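Local coordinates for antigen TpF1 (Treponema pallidum, PDB 2FJC), which binds iron as a mini-ferritin of the Dps family, whose members oxidise ferrous iron and store it within a hollow protein shell, at the interface of chains A and B and the interface of chains A and C. Sequence-based numbering; all coordinates share one arbitrary frame. Chains: chain A/B/C, Antigen TpF1.

Contact 1: the interface of chains A and B. Residues chain A 59, 62-63, 66-67; chain B 29, 33, 36-37, 55.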
ATOM      1  N   THR A  59      16.589 -19.903  -3.561  1.00 40.12           N
ATOM      2  CA  THR A  59      15.437 -20.787  -3.642  1.00 42.83           C
ATOM      3  C   THR A  59      14.526 -20.357  -4.790  1.00 44.27           C
ATOM      4  O   THR A  59      13.750 -21.157  -5.321  1.00 44.26           O
ATOM      5  CB  THR A  59      14.651 -20.814  -2.304  1.00 44.30           C
ATOM      6  OG1 THR A  59      14.045 -22.109  -2.133  1.00 47.08           O
ATOM      7  CG2 THR A  59      13.571 -19.737  -2.287  1.00 42.19           C
ATOM      8  N   PHE A  62      16.136 -21.782  -7.722  1.00 39.03           N
ATOM      9  CA  PHE A  62      15.921 -23.207  -7.512  1.00 39.68           C
ATOM     10  C   PHE A  62      14.601 -23.596  -8.152  1.00 41.10           C
ATOM     11  O   PHE A  62      14.519 -24.533  -8.941  1.00 41.39           O
ATOM     12  CB  PHE A  62      15.856 -23.481  -6.005  1.00 38.19           C
ATOM     13  CG  PHE A  62      15.471 -24.890  -5.639  1.00 37.47           C
ATOM     14  CD1 PHE A  62      16.401 -25.925  -5.716  1.00 36.87           C
ATOM     15  CD2 PHE A  62      14.195 -25.165  -5.139  1.00 35.78           C
ATOM     16  CE1 PHE A  62      16.077 -27.216  -5.293  1.00 37.11           C
ATOM     17  CE2 PHE A  62      13.855 -26.455  -4.713  1.00 37.40           C
ATOM     18  CZ  PHE A  62      14.801 -27.485  -4.787  1.00 37.52           C
ATOM     19  N   ASP A  63      13.568 -22.840  -7.807  1.00 42.93           N
ATOM     20  CA  ASP A  63      12.227 -23.093  -8.294  1.00 44.18           C
ATOM     21  C   ASP A  63      12.018 -22.821  -9.787  1.00 43.76           C
ATOM     22  O   ASP A  63      11.388 -23.626 -10.470  1.00 43.49           O
ATOM     23  CB  ASP A  63      11.240 -22.278  -7.450  1.00 46.96           C
ATOM     24  CG  ASP A  63       9.857 -22.896  -7.407  1.00 49.79           C
ATOM     25  OD1 ASP A  63       9.764 -24.124  -7.177  1.00 50.18           O
ATOM     26  OD2 ASP A  63       8.867 -22.152  -7.594  1.00 50.28           O
ATOM     27  N   ALA A  66      13.929 -25.523 -11.857  1.00 40.86           N
ATOM     28  CA  ALA A  66      13.275 -26.823 -11.741  1.00 42.27           C
ATOM     29  C   ALA A  66      12.049 -26.842 -12.652  1.00 43.05           C
ATOM     30  O   ALA A  66      11.789 -27.830 -13.333  1.00 43.84           O
ATOM     31  CB  ALA A  66      12.862 -27.080 -10.291  1.00 40.99           C
ATOM     32  N   GLU A  67      11.304 -25.741 -12.665  1.00 44.61           N
ATOM     33  CA  GLU A  67      10.111 -25.636 -13.502  1.00 45.30           C
ATOM     34  C   GLU A  67      10.447 -25.610 -14.982  1.00 43.54           C
ATOM     35  O   GLU A  67       9.657 -26.068 -15.805  1.00 43.37           O
ATOM     36  CB  GLU A  67       9.324 -24.369 -13.167  1.00 48.77           C
ATOM     37  CG  GLU A  67       8.326 -24.534 -12.041  1.00 55.62           C
ATOM     38  CD  GLU A  67       7.715 -23.208 -11.629  1.00 59.42           C
ATOM     39  OE1 GLU A  67       7.557 -22.334 -12.518  1.00 59.12           O
ATOM     40  OE2 GLU A  67       7.392 -23.052 -10.427  1.00 60.29           O
TER
ATOM     41  N   TYR B  29      10.317 -29.816   3.482  1.00 33.53           N
ATOM     42  CA  TYR B  29      10.433 -28.668   2.597  1.00 35.04           C
ATOM     43  C   TYR B  29      10.663 -29.099   1.157  1.00 35.11           C
ATOM     44  O   TYR B  29       9.986 -28.630   0.235  1.00 34.52           O
ATOM     45  CB  TYR B  29      11.587 -27.765   3.042  1.00 34.65           C
ATOM     46  CG  TYR B  29      11.755 -26.532   2.179  1.00 34.28           C
ATOM     47  CD1 TYR B  29      10.807 -25.508   2.194  1.00 35.48           C
ATOM     48  CD2 TYR B  29      12.857 -26.398   1.332  1.00 34.71           C
ATOM     49  CE1 TYR B  29      10.952 -24.374   1.381  1.00 35.18           C
ATOM     50  CE2 TYR B  29      13.011 -25.275   0.517  1.00 35.54           C
ATOM     51  CZ  TYR B  29      12.055 -24.268   0.545  1.00 35.46           C
ATOM     52  OH  TYR B  29      12.209 -23.168  -0.269  1.00 35.18           O
ATOM     53  N   HIS B  33       8.136 -29.717  -2.424  1.00 34.42           N
ATOM     54  CA  HIS B  33       8.447 -29.211  -3.758  1.00 35.93           C
ATOM     55  C   HIS B  33       8.212 -30.336  -4.748  1.00 36.87           C
ATOM     56  O   HIS B  33       7.720 -30.111  -5.856  1.00 37.55           O
ATOM     57  CB  HIS B  33       9.900 -28.753  -3.867  1.00 35.16           C
ATOM     58  CG  HIS B  33      10.126 -27.349  -3.401  1.00 38.38           C
ATOM     59  ND1 HIS B  33      10.110 -26.994  -2.068  1.00 38.96           N
ATOM     60  CD2 HIS B  33      10.374 -26.209  -4.092  1.00 38.49           C
ATOM     61  CE1 HIS B  33      10.338 -25.696  -1.958  1.00 40.07           C
ATOM     62  NE2 HIS B  33      10.502 -25.196  -3.172  1.00 38.96           N
ATOM     63  N   HIS B  36       4.727 -30.438  -5.385  1.00 40.57           N
ATOM     64  CA  HIS B  36       4.469 -29.166  -6.032  1.00 40.22           C
ATOM     65  C   HIS B  36       4.759 -29.271  -7.527  1.00 39.99           C
ATOM     66  O   HIS B  36       4.004 -28.755  -8.352  1.00 39.24           O
ATOM     67  CB  HIS B  36       5.372 -28.098  -5.417  1.00 41.95           C
ATOM     68  CG  HIS B  36       5.219 -26.739  -6.027  1.00 46.12           C
ATOM     69  ND1 HIS B  36       4.114 -25.940  -5.806  1.00 46.90           N
ATOM     70  CD2 HIS B  36       6.046 -26.025  -6.830  1.00 45.52           C
ATOM     71  CE1 HIS B  36       4.272 -24.792  -6.443  1.00 46.19           C
ATOM     72  NE2 HIS B  36       5.434 -24.819  -7.072  1.00 45.06           N
ATOM     73  N   TRP B  37       5.850 -29.950  -7.872  1.00 38.15           N
ATOM     74  CA  TRP B  37       6.252 -30.083  -9.270  1.00 38.87           C
ATOM     75  C   TRP B  37       5.653 -31.243 -10.040  1.00 40.25           C
ATOM     76  O   TRP B  37       5.374 -31.125 -11.238  1.00 42.44           O
ATOM     77  CB  TRP B  37       7.772 -30.239  -9.397  1.00 38.33           C
ATOM     78  CG  TRP B  37       8.590 -29.113  -8.856  1.00 37.73           C
ATOM     79  CD1 TRP B  37       8.330 -27.776  -8.977  1.00 36.29           C
ATOM     80  CD2 TRP B  37       9.837 -29.223  -8.159  1.00 35.26           C
ATOM     81  NE1 TRP B  37       9.340 -27.047  -8.399  1.00 37.85           N
ATOM     82  CE2 TRP B  37      10.280 -27.909  -7.888  1.00 36.74           C
ATOM     83  CE3 TRP B  37      10.625 -30.303  -7.740  1.00 34.56           C
ATOM     84  CZ2 TRP B  37      11.483 -27.644  -7.208  1.00 35.02           C
ATOM     85  CZ3 TRP B  37      11.827 -30.039  -7.066  1.00 33.24           C
ATOM     86  CH2 TRP B  37      12.239 -28.721  -6.808  1.00 32.14           C
ATOM     87  N   TYR B  55       5.077 -25.300   1.839  1.00 38.99           N
ATOM     88  CA  TYR B  55       6.511 -25.263   2.021  1.00 39.81           C
ATOM     89  C   TYR B  55       7.019 -23.913   2.488  1.00 40.15           C
ATOM     90  O   TYR B  55       8.068 -23.831   3.118  1.00 42.53           O
ATOM     91  CB  TYR B  55       7.263 -25.797   0.783  1.00 40.11           C
ATOM     92  CG  TYR B  55       7.209 -25.044  -0.529  1.00 40.27           C
ATOM     93  CD1 TYR B  55       7.705 -23.747  -0.637  1.00 41.00           C
ATOM     94  CD2 TYR B  55       6.806 -25.695  -1.703  1.00 40.03           C
ATOM     95  CE1 TYR B  55       7.818 -23.119  -1.882  1.00 40.06           C
ATOM     96  CE2 TYR B  55       6.914 -25.080  -2.950  1.00 39.22           C
ATOM     97  CZ  TYR B  55       7.427 -23.793  -3.033  1.00 40.80           C
ATOM     98  OH  TYR B  55       7.593 -23.188  -4.267  1.00 40.56           O
TER
HETATM   99  O   HOH W   1      11.155 -22.812  -3.549  1.00 51.00           O
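This is the ferroxidase-type interface of the Dps family, where the iron-binding A:Asp63 and A:Glu67 of helix 44-71 face the histidines of a neighbouring subunit's first helix, B:His33 and B:His36. B:Trp37 buries more surface than any other residue of the patch. Its CG stands anti to the carbonyl carbon (chi1 -60°), and A:Ala66 CB lies over one face of the indole, 3.4 Å from CZ2 of B:Trp37, while the carbonyl oxygen of B:His33 sits over the opposite face. A:Phe62, with CG anti to the backbone N (chi1 173°), crosses the indole at about a right angle: its CZ reaches the edge of that ring, 3.5 Å from CH2 of B:Trp37. The same phenyl meets the B:His33 imidazole tip to tip and edge-to-face, CE2 of A:Phe62 lying 3.5 Å from CD2 of B:His33. The indole N-H of B:Trp37 donates from NE1 to the carboxylate OD1 of A:Asp63 at 3.2 Å, nearly in the indole plane but from above the carboxylate plane. B:His33 is held from both ends of its ring: ND1 donates to the carbonyl O of B:Tyr29 at 2.8 Å, almost straight, and NE2 bonds water 1. B:Tyr55 lies over one face of the imidazole, which probably helps to fix its rotation. The water also bonds A:Thr59 OG1 at 3.3 Å, and this hydroxyl pairs at 2.8 Å with the phenol OH of B:Tyr29, in the plane of the tyrosine ring. NE2 of B:His36 stands 4.3 Å from the A:Glu67 carboxylate OE2, without direct contact; the nearby acids might favour a protonated histidine when metal is absent.

Contact 2: the interface of chains A and C. Residues chain A 128, 130-131, 134-135; chain C 121, 137, 140-141.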
ATOM      1  N   GLY A 128      19.320 -22.541 -29.696  1.00 41.99           N
ATOM      2  CA  GLY A 128      18.092 -21.791 -29.883  1.00 40.39           C
ATOM      3  C   GLY A 128      17.084 -21.858 -28.742  1.00 41.47           C
ATOM      4  O   GLY A 128      15.938 -21.423 -28.903  1.00 40.40           O
ATOM      5  N   ALA A 130      15.875 -20.166 -26.449  1.00 40.28           N
ATOM      6  CA  ALA A 130      15.787 -18.791 -25.974  1.00 39.24           C
ATOM      7  C   ALA A 130      15.286 -18.660 -24.547  1.00 37.89           C
ATOM      8  O   ALA A 130      15.860 -17.912 -23.759  1.00 38.53           O
ATOM      9  CB  ALA A 130      14.902 -17.975 -26.919  1.00 39.87           C
ATOM     10  N   VAL A 131      14.218 -19.378 -24.217  1.00 37.79           N
ATOM     11  CA  VAL A 131      13.650 -19.316 -22.877  1.00 37.70           C
ATOM     12  C   VAL A 131      14.652 -19.704 -21.796  1.00 38.74           C
ATOM     13  O   VAL A 131      14.841 -18.967 -20.823  1.00 40.35           O
ATOM     14  CB  VAL A 131      12.411 -20.216 -22.757  1.00 38.32           C
ATOM     15  CG1 VAL A 131      11.967 -20.295 -21.307  1.00 39.21           C
ATOM     16  CG2 VAL A 131      11.277 -19.647 -23.608  1.00 37.54           C
ATOM     17  N   GLY A 134      17.329 -17.061 -21.434  1.00 38.29           N
ATOM     18  CA  GLY A 134      16.906 -15.917 -20.650  1.00 38.03           C
ATOM     19  C   GLY A 134      16.848 -16.211 -19.168  1.00 38.37           C
ATOM     20  O   GLY A 134      17.256 -15.381 -18.350  1.00 39.25           O
ATOM     21  N   ILE A 135      16.346 -17.393 -18.823  1.00 37.36           N
ATOM     22  CA  ILE A 135      16.235 -17.774 -17.429  1.00 36.27           C
ATOM     23  C   ILE A 135      17.604 -17.823 -16.772  1.00 36.22           C
ATOM     24  O   ILE A 135      17.813 -17.212 -15.721  1.00 36.28           O
ATOM     25  CB  ILE A 135      15.531 -19.137 -17.279  1.00 36.65           C
ATOM     26  CG1 ILE A 135      14.038 -18.985 -17.602  1.00 35.93           C
ATOM     27  CG2 ILE A 135      15.716 -19.670 -15.860  1.00 36.05           C
ATOM     28  CD1 ILE A 135      13.250 -20.282 -17.514  1.00 34.51           C
TER
ATOM     29  N   GLN C 121      11.804 -15.323 -32.899  1.00 38.99           N
ATOM     30  CA  GLN C 121      12.966 -15.131 -32.036  1.00 39.03           C
ATOM     31  C   GLN C 121      14.233 -15.545 -32.772  1.00 38.71           C
ATOM     32  O   GLN C 121      15.270 -14.889 -32.653  1.00 38.96           O
ATOM     33  CB  GLN C 121      12.778 -15.847 -30.674  1.00 39.82           C
ATOM     34  CG  GLN C 121      13.638 -17.056 -30.314  1.00 40.55           C
ATOM     35  CD  GLN C 121      15.144 -16.818 -30.305  1.00 39.76           C
ATOM     36  OE1 GLN C 121      15.661 -15.901 -29.659  1.00 39.56           O
ATOM     37  NE2 GLN C 121      15.861 -17.675 -31.020  1.00 40.47           N
ATOM     38  N   THR C 137      11.073 -13.531 -26.563  1.00 37.61           N
ATOM     39  CA  THR C 137      11.525 -14.506 -25.592  1.00 37.50           C
ATOM     40  C   THR C 137      10.745 -14.383 -24.279  1.00 38.05           C
ATOM     41  O   THR C 137      10.395 -15.396 -23.674  1.00 38.77           O
ATOM     42  CB  THR C 137      13.032 -14.365 -25.302  1.00 38.00           C
ATOM     43  OG1 THR C 137      13.787 -14.582 -26.508  1.00 36.75           O
ATOM     44  CG2 THR C 137      13.455 -15.390 -24.256  1.00 36.69           C
ATOM     45  N   LEU C 140       7.577 -15.954 -24.857  1.00 38.12           N
ATOM     46  CA  LEU C 140       7.834 -17.374 -25.008  1.00 39.19           C
ATOM     47  C   LEU C 140       7.928 -18.014 -23.617  1.00 40.68           C
ATOM     48  O   LEU C 140       7.457 -19.138 -23.390  1.00 40.06           O
ATOM     49  CB  LEU C 140       9.142 -17.561 -25.775  1.00 37.71           C
ATOM     50  CG  LEU C 140       9.153 -18.365 -27.076  1.00 40.28           C
ATOM     51  CD1 LEU C 140       7.749 -18.497 -27.666  1.00 39.93           C
ATOM     52  CD2 LEU C 140      10.113 -17.681 -28.053  1.00 39.26           C
ATOM     53  N   ARG C 141       8.526 -17.286 -22.680  1.00 41.48           N
ATOM     54  CA  ARG C 141       8.672 -17.808 -21.337  1.00 42.52           C
ATOM     55  C   ARG C 141       7.323 -18.010 -20.673  1.00 41.97           C
ATOM     56  O   ARG C 141       7.074 -19.069 -20.100  1.00 42.63           O
ATOM     57  CB  ARG C 141       9.536 -16.881 -20.473  1.00 45.00           C
ATOM     58  CG  ARG C 141       9.873 -17.497 -19.116  1.00 49.00           C
ATOM     59  CD  ARG C 141      10.664 -16.562 -18.206  1.00 50.43           C
ATOM     60  NE  ARG C 141      11.824 -15.982 -18.878  1.00 52.63           N
ATOM     61  CZ  ARG C 141      12.856 -15.425 -18.244  1.00 53.34           C
ATOM     62  NH1 ARG C 141      12.875 -15.381 -16.915  1.00 52.47           N
ATOM     63  NH2 ARG C 141      13.862 -14.902 -18.937  1.00 52.26           N
TER
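A:Val131 and C:Arg141 carry much of this packing between two copies of helix 130-154, with apolar contacts and no N or O of one chain within bonding distance of the other in this patch. The isopropyl group of A:Val131 presents both methyls to chain C. CG2, anti to the carbonyl carbon, touches C:Leu140 CB at 3.7 Å, while CG1, anti to the backbone N (chi1 172°), lies 4.1 Å from C:Arg141 CG. The arginine starts extended, CG anti to its own backbone N, then bends at chi3 (-50°) so that the guanidinium lies flat against A:Ile135. CG1 of that isoleucine sits over the centre of the planar group, 3.8 Å from C:Arg141 CZ. NH2 of C:Arg141 comes up to the A:Gly134 peptide, 3.3 Å from its carbonyl carbon, where glycine has no side chain to intervene. At the other end of the patch, A:Ala130 CB meets the amide of C:Gln121, 3.5 Å from OE1, and also faces the hydroxyl OG1 of C:Thr137. The glutamine chain bends at chi2 (59°) to bring its amide alongside this methyl. C:Thr137 turns CG2 toward the A:Ala130 backbone, 3.5 Å from the carbonyl O. A:Gly128, with positive phi, lies in the short turn preceding A:Ala130. Chain A thus contributes the start of its last long helix, whereas chain C offers a later stretch of the same helix together with C:Gln121 from helix 99-126, a packing that probably helps to build the Dps shell.

The C-alpha centres of contact 1 and contact 2 lie about 21 Å apart, and the two share no residue. Chain A uses helix 44-71 in contact 1 and the start of helix 130-154, with the turn before it, in contact 2, so one subunit can join both neighbours at once. Contact 1 belongs to a two-fold interface and therefore recurs with the chains exchanged; contact 2 is not an exact two-fold and joins different stretches of the same helix, 130-154, with helix 99-126 added on one side. Repeated through the deposited twelve-subunit assembly, the iron-site pairing and the apolar helix packing plausibly work together to close a Dps shell.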